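Local coordinates for hypothetical protein PA3352 (Pseudomonas aeruginosa, PDB 2FUP) that is a putative FlgN-family flagella synthesis protein, probably acting as an export chaperone for flagellar hook-filament junction proteins, at residues A[64-68]-A[69-73]. Numbering follows the deposited sequence.
Sequences EILRE and AGVSL
Leu-66 meets Val-71 and Leu-73 where helix 39-68 ends and the chain folds back beside its last turn. CB of Leu-66 touches both residues: CG2 of Val-71 at 3.7 Å and CD2 of Leu-73 at 3.6 Å. The Val-71 methyl also lies near Leu-66 CD2. With CG1 of Val-71 beside its backbone N (chi1 -55°), CG2 falls between N and the carbonyl carbon, which brings it against both the side chain and the carbonyl oxygen of Leu-66.

Leu-73 divides its two methyls. CD2 goes to Leu-66, while CD1 reaches NH2 of Arg-67 at 3.6 Å, approaching the guanidinium obliquely. The other end of that group is held: NH1 of Arg-67 forms a salt bridge with OE1 of Glu-64 (2.9 Å). The oxygen lies in the guanidinium plane and is met nearly along its C-O axis. A bend at chi3 (-69°) turns the Arg-67 chain so that one guanidinium serves both neighbours.

Ala-69 packs its methyl beside the carbonyl oxygens of Ile-65 and Leu-66. Its N bonds to Ile-65 O at 3.1 Å and only weakly to Leu-66 O. A straighter bond to Leu-66 O comes from Val-71 N (163°). Gly-70 N donates to Arg-67 O at 3.0 Å. Gly-70 has positive phi, which turns the chain out of the helix.

Beyond the turn, Tyr-81 of helix 75-82 touches Leu-66 and Ala-69. Ser-72 OG bonds to Asp-74, just before that helix. The positive-phi glycine and two bonds, Val-71 N to Leu-66 O and Gly-70 N to Arg-67 O, make this a Schellman motif, with Leu-66 and Val-71 giving its usual hydrophobic contact. It ends one long helix of an all-helical FlgN-family protein and leads into a short one.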
loop_
_atom_site.group_PDB
_atom_site.type_symbol
_atom_site.label_atom_id
_atom_site.label_comp_id
_atom_site.label_asym_id
_atom_site.label_seq_id
_atom_site.Cartn_x
_atom_site.Cartn_y
_atom_site.Cartn_z
ATOM N N GLU A 64 -7.810 11.052 -5.590
ATOM C CA GLU A 64 -8.923 11.963 -5.795
ATOM C C GLU A 64 -8.806 13.225 -4.938
ATOM O O GLU A 64 -9.087 14.334 -5.398
ATOM C CB GLU A 64 -10.260 11.254 -5.566
ATOM C CG GLU A 64 -11.534 12.089 -5.840
ATOM C CD GLU A 64 -11.692 12.625 -7.261
ATOM O OE1 GLU A 64 -11.131 11.975 -8.172
ATOM O OE2 GLU A 64 -12.423 13.672 -7.467
ATOM N N ILE A 65 -8.333 13.076 -3.702
ATOM C CA ILE A 65 -8.152 14.215 -2.850
ATOM C C ILE A 65 -7.119 15.141 -3.496
ATOM O O ILE A 65 -7.297 16.380 -3.531
ATOM C CB ILE A 65 -7.766 13.750 -1.422
ATOM C CG1 ILE A 65 -8.970 13.082 -0.783
ATOM C CG2 ILE A 65 -7.232 14.897 -0.629
ATOM C CD1 ILE A 65 -8.680 12.396 0.518
ATOM N N LEU A 66 -5.977 14.601 -3.915
ATOM C CA LEU A 66 -4.957 15.460 -4.495
ATOM C C LEU A 66 -5.412 16.091 -5.814
ATOM O O LEU A 66 -5.167 17.290 -6.052
ATOM C CB LEU A 66 -3.623 14.707 -4.678
ATOM C CG LEU A 66 -2.983 14.136 -3.405
ATOM C CD1 LEU A 66 -1.738 13.312 -3.751
ATOM C CD2 LEU A 66 -2.667 15.257 -2.480
ATOM N N ARG A 67 -6.101 15.315 -6.649
ATOM C CA ARG A 67 -6.577 15.856 -7.901
ATOM C C ARG A 67 -7.552 17.029 -7.712
ATOM O O ARG A 67 -7.440 18.050 -8.398
ATOM C CB ARG A 67 -7.264 14.722 -8.658
ATOM C CG ARG A 67 -7.920 14.903 -9.995
ATOM C CD ARG A 67 -8.595 13.532 -10.340
ATOM N NE ARG A 67 -7.628 12.465 -10.622
ATOM C CZ ARG A 67 -7.708 11.240 -10.178
ATOM N NH1 ARG A 67 -8.691 10.861 -9.375
ATOM N NH2 ARG A 67 -6.799 10.329 -10.511
ATOM N N GLU A 68 -8.466 16.885 -6.754
ATOM C CA GLU A 68 -9.437 17.923 -6.483
ATOM C C GLU A 68 -8.760 19.138 -5.913
ATOM O O GLU A 68 -9.237 20.261 -6.126
ATOM C CB GLU A 68 -10.530 17.427 -5.552
ATOM C CG GLU A 68 -11.390 16.370 -6.201
ATOM C CD GLU A 68 -12.591 15.927 -5.308
ATOM O OE1 GLU A 68 -12.818 16.591 -4.236
ATOM O OE2 GLU A 68 -13.239 14.901 -5.639
ATOM N N ALA A 69 -7.623 18.979 -5.229
ATOM C CA ALA A 69 -6.871 20.123 -4.672
ATOM C C ALA A 69 -6.046 20.772 -5.785
ATOM O O ALA A 69 -5.408 21.781 -5.533
ATOM C CB ALA A 69 -5.958 19.633 -3.547
ATOM N N GLY A 70 -5.990 20.192 -6.956
ATOM C CA GLY A 70 -5.267 20.774 -8.072
ATOM C C GLY A 70 -3.780 20.582 -8.028
ATOM O O GLY A 70 -3.053 21.379 -8.629
ATOM N N VAL A 71 -3.327 19.552 -7.299
ATOM C CA VAL A 71 -1.912 19.238 -7.241
ATOM C C VAL A 71 -1.555 17.926 -7.973
ATOM O O VAL A 71 -2.407 17.081 -8.225
ATOM C CB VAL A 71 -1.363 19.179 -5.793
ATOM C CG1 VAL A 71 -1.657 20.477 -5.028
ATOM C CG2 VAL A 71 -1.815 17.908 -5.050
ATOM N N SER A 72 -0.269 17.731 -8.326
ATOM C CA SER A 72 0.165 16.546 -9.027
ATOM C C SER A 72 0.134 15.322 -8.134
ATOM O O SER A 72 0.216 15.423 -6.921
ATOM C CB SER A 72 1.599 16.745 -9.579
ATOM O OG SER A 72 2.497 17.221 -8.554
ATOM N N LEU A 73 0.003 14.130 -8.741
ATOM C CA LEU A 73 -0.206 12.886 -7.996
ATOM C C LEU A 73 1.152 12.261 -7.762
ATOM O O LEU A 73 1.517 11.259 -8.366
ATOM C CB LEU A 73 -1.121 11.912 -8.782
ATOM C CG LEU A 73 -2.540 12.437 -9.036
ATOM C CD1 LEU A 73 -3.515 11.345 -9.523
ATOM C CD2 LEU A 73 -3.112 13.093 -7.853
#